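Long-range contacts in glutathione S-transferase (PDB 2YCD), which probably conjugates glutathione to electrophilic compounds, a role in line with herbicide detoxification in soil bacteria: residues 30-34 / 186-190; 117-123 / 180-185; 18-22 / 35-39; 110-115 / 171-177. All coordinates share one frame; numbering follows the deposited sequence.

Interaction 1: residues 30-34 / 186-190. With GTB (S-(p-nitrobenzyl)glutathione), chain B.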
# COMPACT_ATOMS: atom_id res chain seq x y z
N ARG A 30 -4.24 4.09 22.43
CA ARG A 30 -5.14 4.83 21.55
C ARG A 30 -5.58 4.06 20.32
O ARG A 30 -6.30 4.61 19.49
CB ARG A 30 -4.51 6.16 21.14
CG ARG A 30 -4.28 7.13 22.32
CD ARG A 30 -3.55 8.41 21.88
NE ARG A 30 -2.20 8.13 21.39
CZ ARG A 30 -1.55 8.88 20.50
NH1 ARG A 30 -2.12 9.97 20.01
NH2 ARG A 30 -0.33 8.54 20.11
N GLY A 31 -5.14 2.82 20.18
CA GLY A 31 -5.56 1.98 19.07
C GLY A 31 -5.10 2.47 17.71
O GLY A 31 -5.85 2.45 16.73
N LEU A 32 -3.84 2.91 17.66
CA LEU A 32 -3.31 3.44 16.41
C LEU A 32 -2.35 2.48 15.74
O LEU A 32 -2.01 2.68 14.57
CB LEU A 32 -2.62 4.79 16.65
CG LEU A 32 -3.49 5.91 17.21
CD1 LEU A 32 -2.60 7.10 17.60
CD2 LEU A 32 -4.56 6.33 16.22
N ALA A 33 -1.91 1.44 16.43
CA ALA A 33 -1.05 0.43 15.82
C ALA A 33 -1.83 -0.42 14.82
O ALA A 33 -3.07 -0.47 14.86
CB ALA A 33 -0.37 -0.43 16.89
N ARG A 34 -1.11 -1.11 13.93
CA ARG A 34 -1.74 -1.75 12.77
C ARG A 34 -2.49 -3.05 13.05
O ARG A 34 -3.10 -3.61 12.15
CB ARG A 34 -0.73 -1.92 11.63
CG ARG A 34 -0.27 -0.58 11.06
CD ARG A 34 0.84 -0.79 10.04
NE ARG A 34 1.41 0.47 9.56
CZ ARG A 34 1.03 1.10 8.45
NH1 ARG A 34 0.05 0.60 7.70
NH2 ARG A 34 1.63 2.23 8.08
N ARG A 186 -7.04 8.28 11.54
CA ARG A 186 -6.93 8.46 12.99
C ARG A 186 -5.53 8.83 13.45
O ARG A 186 -5.38 9.38 14.54
CB ARG A 186 -7.45 7.25 13.75
CG ARG A 186 -8.98 7.12 13.73
CD ARG A 186 -9.49 6.12 14.82
NE ARG A 186 -9.12 6.61 16.16
CZ ARG A 186 -8.43 5.94 17.08
NH1 ARG A 186 -8.04 4.70 16.87
NH2 ARG A 186 -8.14 6.52 18.24
N ARG A 187 -4.50 8.56 12.63
CA ARG A 187 -3.15 9.01 12.98
C ARG A 187 -3.03 10.53 13.03
O ARG A 187 -2.06 11.06 13.56
CB ARG A 187 -2.12 8.40 12.04
CG ARG A 187 -2.12 6.89 12.14
CD ARG A 187 -1.04 6.25 11.31
NE ARG A 187 0.26 6.37 11.96
CZ ARG A 187 1.22 5.46 11.86
NH1 ARG A 187 1.04 4.36 11.14
NH2 ARG A 187 2.38 5.67 12.47
N LEU A 188 -4.04 11.22 12.51
CA LEU A 188 -4.07 12.69 12.54
C LEU A 188 -4.85 13.27 13.70
O LEU A 188 -4.90 14.51 13.83
CB LEU A 188 -4.65 13.25 11.25
CG LEU A 188 -3.82 13.00 10.00
CD1 LEU A 188 -4.59 13.50 8.79
CD2 LEU A 188 -2.47 13.72 10.10
N GLU A 189 -5.48 12.44 14.52
CA GLU A 189 -6.32 12.98 15.61
C GLU A 189 -5.55 13.95 16.50
O GLU A 189 -6.02 15.05 16.76
CB GLU A 189 -6.95 11.86 16.45
CG GLU A 189 -8.07 11.09 15.75
CD GLU A 189 -8.67 9.98 16.61
OE1 GLU A 189 -8.04 9.58 17.62
OE2 GLU A 189 -9.78 9.50 16.28
N SER A 190 -4.37 13.55 16.95
CA SER A 190 -3.58 14.34 17.90
C SER A 190 -3.14 15.69 17.34
O SER A 190 -2.88 16.64 18.10
CB SER A 190 -2.35 13.54 18.35
OG SER A 190 -1.45 13.35 17.27
N1 GTB B . 3.03 -2.72 6.00
CA1 GTB B . 2.92 -3.30 7.34
C1 GTB B . 1.48 -3.57 7.68
O11 GTB B . 0.63 -2.74 7.29
O12 GTB B . 1.18 -4.59 8.34
CB1 GTB B . 3.58 -2.34 8.34
CG1 GTB B . 3.64 -2.96 9.74
CD1 GTB B . 4.18 -1.98 10.77
OE1 GTB B . 4.55 -0.86 10.41
N2 GTB B . 4.21 -2.41 12.03
CA2 GTB B . 4.70 -1.58 13.13
C2 GTB B . 5.75 -2.28 13.94
O2 GTB B . 5.69 -3.49 14.16
CB2 GTB B . 3.54 -1.33 14.11
SG2 GTB B . 2.22 -0.35 13.47
N3 GTB B . 6.72 -1.51 14.42
CA3 GTB B . 7.79 -1.97 15.28
C3 GTB B . 9.14 -2.00 14.62
O31 GTB B . 9.27 -1.55 13.47
O32 GTB B . 10.08 -2.50 15.29
C' GTB B . 2.89 1.27 13.23
C1' GTB B . 2.61 2.18 14.40
C2' GTB B . 3.55 2.32 15.40
C3' GTB B . 3.30 3.18 16.47
C4' GTB B . 2.10 3.89 16.53
N41 GTB B . 1.85 4.76 17.60
O41 GTB B . 0.85 5.48 17.62
O42 GTB B . 2.64 4.80 18.52
C5' GTB B . 1.17 3.75 15.51
C6' GTB B . 1.42 2.90 14.44
O HOH W 1 -0.99 10.44 16.88
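Arg186 reaches across to the loop 30-34 and grips the carbonyl oxygen of Arg30 end-on with two nitrogens, NH2 at 2.9 Å from Arg30 O and NH1 at 3.1 Å from it. The oxygen lies close to the guanidinium plane for both bonds. The same guanidinium turns its NE side to Glu189, where a salt bridge runs from Arg186 NE to Glu189 OE2 at 3.0 Å and a second bond goes from NH2 to OE1. A bend at chi3 (61°) brings the group round to face loop and carboxylate at once, and Glu189 is paired with Lys208. Arg30 NE is hydrogen-bonded to Asp27 O, and its NH1 weakly reaches a water bonded to Ser190 OG.

Apolar contact comes from Leu32, whose two methyls serve different arginines. CD2 lies over one face of the Arg186 guanidinium, offset toward its rim, and touches Arg186 O at 3.6 Å, while CD1 lies over the centre of one face of the Arg30 guanidinium.

Toward the ligand, contacts between the N-terminal thioredoxin-like domain and the helical domain double as a wall of the binding cleft. The Arg187 guanidinium lies with one face over C6' of the nitrobenzyl ring of S-(p-nitrobenzyl)glutathione, 3.5 Å from Arg187 NH2. Arg34 runs extended along the glutathione part, its CG 3.5 Å from the ligand SG2. The planes of the Arg34 and Arg187 guanidinium groups are inclined 65° to each other, with NH2 of Arg34 3.8 Å from NH1 of Arg187. Glu123, salt-bridged to Arg34 NH1, probably offsets part of this positive charge beside the ligand.

Interaction 2: residues 117-123 / 180-185. With GTB (S-(p-nitrobenzyl)glutathione), chain C.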
# COMPACT_ATOMS: atom_id res chain seq x y z
N ALA A 117 -5.86 2.78 -1.92
CA ALA A 117 -5.70 4.23 -1.77
C ALA A 117 -5.44 4.63 -0.32
O ALA A 117 -4.62 5.50 -0.05
CB ALA A 117 -6.91 4.96 -2.30
N ALA A 118 -6.15 4.01 0.61
CA ALA A 118 -5.91 4.29 2.02
C ALA A 118 -4.44 4.08 2.34
O ALA A 118 -3.83 4.88 3.05
CB ALA A 118 -6.78 3.37 2.91
N LEU A 119 -3.87 2.97 1.88
CA LEU A 119 -2.51 2.59 2.30
C LEU A 119 -1.40 3.13 1.41
O LEU A 119 -0.27 3.27 1.90
CB LEU A 119 -2.39 1.06 2.38
CG LEU A 119 -3.40 0.37 3.32
CD1 LEU A 119 -3.00 -1.10 3.52
CD2 LEU A 119 -3.55 1.08 4.63
N ASN A 120 -1.70 3.46 0.14
CA ASN A 120 -0.66 3.79 -0.83
C ASN A 120 -0.75 5.21 -1.39
O ASN A 120 0.13 5.64 -2.15
CB ASN A 120 -0.65 2.74 -1.97
CG ASN A 120 0.69 2.67 -2.73
OD1 ASN A 120 1.76 2.56 -2.13
ND2 ASN A 120 0.62 2.71 -4.04
N THR A 121 -1.82 5.93 -1.05
CA THR A 121 -1.94 7.34 -1.41
C THR A 121 -2.13 8.21 -0.15
O THR A 121 -1.35 9.16 0.09
CB THR A 121 -3.06 7.57 -2.44
OG1 THR A 121 -2.68 6.96 -3.68
CG2 THR A 121 -3.31 9.06 -2.68
N ILE A 122 -3.12 7.90 0.68
CA ILE A 122 -3.36 8.72 1.88
C ILE A 122 -2.31 8.47 2.98
O ILE A 122 -1.70 9.41 3.50
CB ILE A 122 -4.79 8.48 2.41
CG1 ILE A 122 -5.83 8.92 1.38
CG2 ILE A 122 -5.02 9.26 3.73
CD1 ILE A 122 -5.74 10.40 0.96
N GLU A 123 -2.05 7.20 3.30
CA GLU A 123 -1.12 6.91 4.37
C GLU A 123 0.27 7.53 4.17
O GLU A 123 0.78 8.14 5.10
CB GLU A 123 -1.00 5.41 4.61
CG GLU A 123 -0.05 5.08 5.75
CD GLU A 123 0.10 3.60 5.94
OE1 GLU A 123 -0.77 3.01 6.60
OE2 GLU A 123 1.09 3.04 5.46
N LEU A 180 -9.71 0.46 6.67
CA LEU A 180 -8.32 0.86 6.44
C LEU A 180 -8.17 2.38 6.39
O LEU A 180 -7.23 2.95 6.99
CB LEU A 180 -7.77 0.22 5.16
CG LEU A 180 -7.64 -1.31 5.22
CD1 LEU A 180 -7.28 -1.85 3.84
CD2 LEU A 180 -6.61 -1.76 6.28
N MET A 181 -9.11 3.05 5.73
CA MET A 181 -9.02 4.50 5.60
C MET A 181 -9.21 5.23 6.94
O MET A 181 -8.46 6.17 7.24
CB MET A 181 -10.05 5.02 4.59
CG MET A 181 -9.91 6.53 4.29
SD MET A 181 -8.43 6.93 3.32
CE MET A 181 -8.94 6.38 1.68
N ILE A 182 -10.17 4.79 7.73
CA ILE A 182 -10.40 5.42 9.02
C ILE A 182 -9.23 5.19 9.98
O ILE A 182 -8.81 6.09 10.69
CB ILE A 182 -11.76 5.03 9.59
CG1 ILE A 182 -12.84 5.73 8.76
CG2 ILE A 182 -11.89 5.46 11.07
CD1 ILE A 182 -14.27 5.25 9.00
N CYS A 183 -8.67 3.98 9.99
CA CYS A 183 -7.52 3.74 10.86
C CYS A 183 -6.31 4.58 10.46
O CYS A 183 -5.58 5.06 11.34
CB CYS A 183 -7.17 2.25 10.93
SG CYS A 183 -8.40 1.24 11.82
N VAL A 184 -6.12 4.79 9.16
CA VAL A 184 -5.06 5.68 8.67
C VAL A 184 -5.33 7.14 9.12
O VAL A 184 -4.45 7.82 9.67
CB VAL A 184 -4.92 5.54 7.11
CG1 VAL A 184 -4.23 6.74 6.48
CG2 VAL A 184 -4.20 4.21 6.75
N LEU A 185 -6.55 7.62 8.89
CA LEU A 185 -6.89 9.01 9.22
C LEU A 185 -6.77 9.28 10.71
O LEU A 185 -6.44 10.41 11.11
CB LEU A 185 -8.30 9.35 8.73
CG LEU A 185 -8.47 9.47 7.22
CD1 LEU A 185 -9.93 9.57 6.87
CD2 LEU A 185 -7.70 10.67 6.69
N1 GTB C . -0.88 5.09 -5.08
CA1 GTB C . -0.93 5.51 -6.49
C1 GTB C . -0.81 4.31 -7.39
O11 GTB C . -0.03 3.40 -7.03
O12 GTB C . -1.46 4.28 -8.46
CB1 GTB C . 0.20 6.54 -6.72
CG1 GTB C . 0.12 7.12 -8.13
CD1 GTB C . 1.29 8.05 -8.42
OE1 GTB C . 2.13 8.27 -7.55
N2 GTB C . 1.33 8.57 -9.65
CA2 GTB C . 2.41 9.46 -10.08
C2 GTB C . 1.87 10.73 -10.67
O2 GTB C . 0.85 10.75 -11.35
CB2 GTB C . 3.18 8.79 -11.23
SG2 GTB C . 4.08 7.35 -10.76
N3 GTB C . 2.59 11.83 -10.42
CA3 GTB C . 2.28 13.15 -10.96
C3 GTB C . 1.78 14.12 -9.93
O31 GTB C . 1.77 13.80 -8.73
O32 GTB C . 1.41 15.24 -10.36
C' GTB C . 5.37 7.89 -9.69
C1' GTB C . 6.67 8.12 -10.41
C2' GTB C . 7.00 9.38 -10.87
C3' GTB C . 8.21 9.59 -11.53
C4' GTB C . 9.09 8.52 -11.72
N41 GTB C . 10.31 8.73 -12.38
O41 GTB C . 11.15 7.83 -12.47
O42 GTB C . 10.54 9.82 -12.86
C5' GTB C . 8.75 7.26 -11.25
C6' GTB C . 7.55 7.06 -10.59
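Ala117 O accepts from two backbone donors, Ile122 N at 2.9 Å and Thr121 N at 3.0 Å, in the wider pi-type turn of helix 105-135 that faces helix 176-185 through Ala118. These two helices pack side by side in the all-helical C-terminal domain of the glutathione transferase fold, with N-to-C directions 34° apart and the short axes 8.9 Å from each other. No hydrogen bond joins the two segments.

The close approach is at Ala118, whose small CB lies against the backbone of Met181, 3.7 Å from Met181 N. Met181 folds back over it: with CG anti to the backbone N and bends at chi2 and chi3, the chain brings CE against Ala118 and SD within 3.8 Å of Ile122 CG1. The two side chains of this last pair cross at about a right angle.

One turn on, Val184 is a knob in a hole made by Ala118, Leu119, Ile122 and Glu123. Its CG1 meets Ile122 CG2, while CG2 touches Leu119 CD2. Farther out, Tyr203 of helix 198-208 packs on Met181 and Leu185, and Pro37 of helix 35-45 on Leu180.

The other side of 117-123 faces the dimer partner, where the ligand bound to the second subunit gives a hydrogen bond from N1 to Thr121 OG1 at 2.9 Å. Thr121 OG1 is also bonded to Glu85 of that subunit. Glu123, extended beyond CG and held by a salt bridge to Arg34 of its own chain, places OE1 3.6 Å from Val184 CG2.

Interaction 3: residues 18-22 / 35-39. With GTB (S-(p-nitrobenzyl)glutathione), chain B.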
# COMPACT_ATOMS: atom_id res chain seq x y z
N THR A 18 -5.12 -16.25 15.21
CA THR A 18 -4.30 -15.61 16.23
C THR A 18 -3.48 -14.49 15.57
O THR A 18 -2.84 -14.72 14.55
CB THR A 18 -3.34 -16.61 16.90
OG1 THR A 18 -4.13 -17.63 17.53
CG2 THR A 18 -2.48 -15.91 17.95
N ILE A 19 -3.53 -13.30 16.14
CA ILE A 19 -2.77 -12.18 15.61
C ILE A 19 -1.71 -11.70 16.58
O ILE A 19 -1.88 -11.78 17.81
CB ILE A 19 -3.68 -11.02 15.20
CG1 ILE A 19 -4.31 -10.37 16.42
CG2 ILE A 19 -4.75 -11.51 14.19
CD1 ILE A 19 -5.13 -9.13 16.07
N THR A 20 -0.58 -11.24 16.06
CA THR A 20 0.45 -10.70 16.93
C THR A 20 0.26 -9.21 17.15
O THR A 20 -0.17 -8.48 16.24
CB THR A 20 1.86 -10.95 16.39
OG1 THR A 20 1.91 -10.47 15.03
CG2 THR A 20 2.23 -12.45 16.44
N VAL A 21 0.56 -8.76 18.36
CA VAL A 21 0.35 -7.38 18.79
C VAL A 21 1.48 -7.00 19.74
O VAL A 21 2.19 -7.88 20.23
CB VAL A 21 -1.01 -7.20 19.53
CG1 VAL A 21 -2.16 -7.74 18.68
CG2 VAL A 21 -0.98 -7.88 20.91
N PHE A 22 1.68 -5.70 19.97
CA PHE A 22 2.67 -5.26 20.96
C PHE A 22 2.22 -5.68 22.36
O PHE A 22 1.06 -5.50 22.73
CB PHE A 22 2.80 -3.73 20.99
CG PHE A 22 3.50 -3.11 19.80
CD1 PHE A 22 4.87 -3.24 19.64
CD2 PHE A 22 2.78 -2.33 18.91
CE1 PHE A 22 5.51 -2.62 18.57
CE2 PHE A 22 3.41 -1.72 17.83
CZ PHE A 22 4.78 -1.86 17.66
N ASP A 35 -2.47 -3.51 14.30
CA ASP A 35 -3.39 -4.58 14.69
C ASP A 35 -4.83 -4.06 14.72
O ASP A 35 -5.78 -4.84 14.57
CB ASP A 35 -3.02 -5.16 16.06
CG ASP A 35 -3.06 -4.12 17.17
OD1 ASP A 35 -2.29 -3.13 17.10
OD2 ASP A 35 -3.85 -4.26 18.12
N MET A 36 -5.03 -2.76 14.90
CA MET A 36 -6.38 -2.24 15.07
C MET A 36 -7.31 -2.51 13.87
O MET A 36 -8.44 -2.98 14.06
CB MET A 36 -6.34 -0.75 15.43
CG MET A 36 -7.72 -0.17 15.65
SD MET A 36 -8.57 -0.84 17.13
CE MET A 36 -10.12 -0.00 16.88
N PRO A 37 -6.86 -2.24 12.63
CA PRO A 37 -7.78 -2.53 11.51
C PRO A 37 -8.09 -4.01 11.40
O PRO A 37 -9.20 -4.37 11.00
CB PRO A 37 -7.03 -2.03 10.26
CG PRO A 37 -5.58 -1.82 10.73
CD PRO A 37 -5.71 -1.43 12.19
N VAL A 38 -7.14 -4.88 11.75
CA VAL A 38 -7.38 -6.32 11.74
C VAL A 38 -8.43 -6.71 12.80
O VAL A 38 -9.37 -7.45 12.51
CB VAL A 38 -6.06 -7.08 11.97
CG1 VAL A 38 -6.33 -8.58 12.11
CG2 VAL A 38 -5.08 -6.80 10.81
N ARG A 39 -8.27 -6.24 14.04
CA ARG A 39 -9.24 -6.48 15.10
C ARG A 39 -10.62 -5.99 14.69
O ARG A 39 -11.63 -6.67 14.92
CB ARG A 39 -8.81 -5.75 16.37
CG ARG A 39 -7.54 -6.26 17.04
CD ARG A 39 -7.27 -5.36 18.25
NE ARG A 39 -6.13 -5.72 19.09
CZ ARG A 39 -6.22 -6.57 20.12
NH1 ARG A 39 -7.34 -7.24 20.36
NH2 ARG A 39 -5.16 -6.78 20.88
N1 GTB B . 3.03 -2.72 6.00
CA1 GTB B . 2.92 -3.30 7.34
C1 GTB B . 1.48 -3.57 7.68
O11 GTB B . 0.63 -2.74 7.29
O12 GTB B . 1.18 -4.59 8.34
CB1 GTB B . 3.58 -2.34 8.34
CG1 GTB B . 3.64 -2.96 9.74
CD1 GTB B . 4.18 -1.98 10.77
OE1 GTB B . 4.55 -0.86 10.41
N2 GTB B . 4.21 -2.41 12.03
CA2 GTB B . 4.70 -1.58 13.13
C2 GTB B . 5.75 -2.28 13.94
O2 GTB B . 5.69 -3.49 14.16
CB2 GTB B . 3.54 -1.33 14.11
SG2 GTB B . 2.22 -0.35 13.47
N3 GTB B . 6.72 -1.51 14.42
CA3 GTB B . 7.79 -1.97 15.28
C3 GTB B . 9.14 -2.00 14.62
O31 GTB B . 9.27 -1.55 13.47
O32 GTB B . 10.08 -2.50 15.29
C' GTB B . 2.89 1.27 13.23
C1' GTB B . 2.61 2.18 14.40
C2' GTB B . 3.55 2.32 15.40
C3' GTB B . 3.30 3.18 16.47
C4' GTB B . 2.10 3.89 16.53
N41 GTB B . 1.85 4.76 17.60
O41 GTB B . 0.85 5.48 17.62
O42 GTB B . 2.64 4.80 18.52
C5' GTB B . 1.17 3.75 15.51
C6' GTB B . 1.42 2.90 14.44
O HOH W 2 -0.25 -3.70 19.02
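The Arg39 guanidinium, which Val21 CG1 approaches obliquely at 3.8 Å from NH2, has Asp35 OD2 at its edge, nearly in its plane. Arg39 NE donates to the anti lone pair of Asp35 OD2 at 2.9 Å, a salt bridge within segment 35-39 with a fairly straight N-H...O angle of 163°. The Phe22 ring meets the bound S-(p-nitrobenzyl)glutathione obliquely, its CE2 3.7 Å from CB2 of the ligand.

Across the contact, Val21 CG1 also lies 3.8 Å from Asp35 CB, crossing that side chain at about a right angle. Asp35 holds its carboxylate between the backbone N and the carbonyl carbon (chi1 60°), which sets it beside Val21 and within reach of Arg39 NE; OD1 receives a weak bond from a water that accepts from Phe22 N. Ile19 supplies the rest: its CG2 meets Val38 CG1 and its CD1 rests on Arg39 CG, each at 3.9 Å.

Strand 18-22 and helix 35-45 open the beta-alpha-beta unit of the thioredoxin-like domain, completed by strand 50-54, which runs parallel beside strand 18-22. Arg39 reaches Tyr49 and packs against helix 211-225, while Met36 and Pro37 turn to helix 176-185.

Interaction 4: residues 110-115 / 171-177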
# COMPACT_ATOMS: atom_id res chain seq x y z
N ARG A 110 -13.98 -1.51 -7.06
CA ARG A 110 -13.79 -0.15 -6.57
C ARG A 110 -13.49 -0.12 -5.06
O ARG A 110 -12.73 0.74 -4.60
CB ARG A 110 -15.01 0.73 -6.89
CG ARG A 110 -15.22 0.87 -8.40
CD ARG A 110 -16.09 2.07 -8.71
NE ARG A 110 -17.42 1.92 -8.14
CZ ARG A 110 -18.45 1.38 -8.78
NH1 ARG A 110 -18.31 0.95 -10.03
NH2 ARG A 110 -19.63 1.27 -8.18
N THR A 111 -14.06 -1.05 -4.30
CA THR A 111 -13.77 -1.15 -2.88
C THR A 111 -12.28 -1.47 -2.70
O THR A 111 -11.60 -0.86 -1.86
CB THR A 111 -14.64 -2.23 -2.22
OG1 THR A 111 -16.02 -1.90 -2.44
CG2 THR A 111 -14.40 -2.27 -0.71
N VAL A 112 -11.77 -2.41 -3.49
CA VAL A 112 -10.35 -2.75 -3.44
C VAL A 112 -9.49 -1.54 -3.84
O VAL A 112 -8.44 -1.30 -3.22
CB VAL A 112 -10.07 -4.00 -4.33
CG1 VAL A 112 -8.58 -4.26 -4.49
CG2 VAL A 112 -10.78 -5.23 -3.74
N ALA A 113 -9.90 -0.77 -4.86
CA ALA A 113 -9.19 0.48 -5.15
C ALA A 113 -9.03 1.36 -3.90
O ALA A 113 -7.94 1.88 -3.62
CB ALA A 113 -9.88 1.25 -6.30
N TRP A 114 -10.11 1.54 -3.14
CA TRP A 114 -10.05 2.40 -1.96
C TRP A 114 -9.23 1.79 -0.82
O TRP A 114 -8.61 2.53 -0.06
CB TRP A 114 -11.47 2.81 -1.50
CG TRP A 114 -11.99 3.94 -2.35
CD1 TRP A 114 -12.98 3.88 -3.28
CD2 TRP A 114 -11.49 5.28 -2.39
NE1 TRP A 114 -13.16 5.12 -3.88
CE2 TRP A 114 -12.25 6.00 -3.33
CE3 TRP A 114 -10.52 5.96 -1.66
CZ2 TRP A 114 -12.02 7.36 -3.60
CZ3 TRP A 114 -10.28 7.31 -1.94
CH2 TRP A 114 -11.04 7.99 -2.88
N MET A 115 -9.19 0.46 -0.72
CA MET A 115 -8.27 -0.19 0.23
C MET A 115 -6.81 0.17 -0.09
O MET A 115 -6.04 0.58 0.79
CB MET A 115 -8.45 -1.72 0.22
CG MET A 115 -9.83 -2.17 0.75
SD MET A 115 -10.12 -3.93 0.54
CE MET A 115 -8.98 -4.59 1.77
N GLU A 171 -17.47 3.50 -0.63
CA GLU A 171 -18.10 2.79 -1.76
C GLU A 171 -19.43 2.17 -1.38
O GLU A 171 -19.52 0.96 -1.15
CB GLU A 171 -17.15 1.71 -2.33
CG GLU A 171 -17.73 0.86 -3.48
CD GLU A 171 -18.29 1.68 -4.64
OE1 GLU A 171 -17.63 2.66 -5.07
OE2 GLU A 171 -19.39 1.35 -5.12
N GLY A 172 -20.46 2.99 -1.28
CA GLY A 172 -21.78 2.49 -0.92
C GLY A 172 -21.82 2.08 0.54
O GLY A 172 -21.69 2.92 1.43
N SER A 173 -21.98 0.79 0.79
CA SER A 173 -22.09 0.27 2.14
C SER A 173 -20.74 0.26 2.84
O SER A 173 -19.69 0.21 2.18
CB SER A 173 -22.66 -1.15 2.12
OG SER A 173 -23.97 -1.17 1.60
N PHE A 174 -20.76 0.29 4.17
CA PHE A 174 -19.54 0.17 4.95
C PHE A 174 -18.72 -1.01 4.43
O PHE A 174 -19.26 -2.08 4.13
CB PHE A 174 -19.88 -0.03 6.43
CG PHE A 174 -18.67 -0.16 7.31
CD1 PHE A 174 -18.00 0.96 7.78
CD2 PHE A 174 -18.19 -1.42 7.65
CE1 PHE A 174 -16.87 0.82 8.57
CE2 PHE A 174 -17.07 -1.55 8.44
CZ PHE A 174 -16.41 -0.45 8.89
N SER A 175 -17.40 -0.82 4.32
CA SER A 175 -16.53 -1.86 3.76
C SER A 175 -15.15 -1.91 4.39
O SER A 175 -14.77 -1.05 5.20
CB SER A 175 -16.36 -1.65 2.24
OG SER A 175 -15.43 -0.61 2.00
N ALA A 176 -14.39 -2.92 3.98
CA ALA A 176 -12.99 -3.00 4.36
C ALA A 176 -12.20 -1.75 3.98
O ALA A 176 -11.20 -1.43 4.64
CB ALA A 176 -12.35 -4.23 3.74
N ALA A 177 -12.62 -1.03 2.93
CA ALA A 177 -11.92 0.21 2.59
C ALA A 177 -12.07 1.24 3.71
O ALA A 177 -11.13 1.98 4.01
CB ALA A 177 -12.42 0.79 1.25
O HOH W 3 -18.30 -1.45 -0.61
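Arg110 and Glu171 meet side-on in a two-point salt bridge, NE to OE1 at 3.2 Å and NH2 to OE2 at 3.1 Å. The NE bond is nearly straight (169°), and OE1 sits close to the guanidinium plane. Both nitrogens approach from above the carboxylate plane, the two flat groups being turned 64° against each other. Glu171 bends at chi2 (53°), and this bend brings its carboxylate alongside Arg110 while CG lies 3.4 Å from Thr111 OG1.

Beside this pair the contact turns apolar. Ala177 CB fits against Trp114 CB at 3.5 Å and also touches Thr111 O, and Met115 lays its CG along the Ala177 backbone. The bent end of Met115, SD and CE, touches Ala176 CB. On the loop side, Thr111 CG2 lies 3.3 Å from Ser175 OG.

These contacts gather round the start of helix 176-185, where Ser175 is the N-cap: its OG accepts from Ala177 N at 3.0 Å, and Ser175 N is bonded to the side chain of Asp178. In the glutathione transferase C-terminal domain, the loop ahead of this helix is tied to helix 105-135 by the Arg110-Glu171 pair and the Thr111 contacts.

A water donates both to Thr111 OG1 and to Glu171 O, at 2.8 Å from the latter, bridging the threonine to the loop backbone; Thr111 OG1 bonds to Arg107 O one turn earlier. Farther out, Met91 of helix 86-96 packs on Met115, and Val90 on Ala176. On the dimer side, Trp114 meets Phe84 of the second subunit edge-to-face, and Ile82 of that subunit packs on Arg110.

Interaction 3 (18-22 / 35-39) lies in the N-terminal domain and closes first along the chain, interaction 1 spans both domains, and interactions 2 and 4 fall between the two segments of interaction 1. The segments of interactions 1 and 3 alternate, as do those of 2 and 4. Interactions 2 and 4 share helices 105-135 and 176-185, with centres about 12 Å apart, and touch where Met181 meets Trp114. Interactions 1 and 2 also have centres about 12 Å apart and touch directly through one charged pair. Interactions 1 and 3 contact one ligand, so helix 105-135 contributes to the site of the second subunit while its own chain's site lies at interactions 1 and 3.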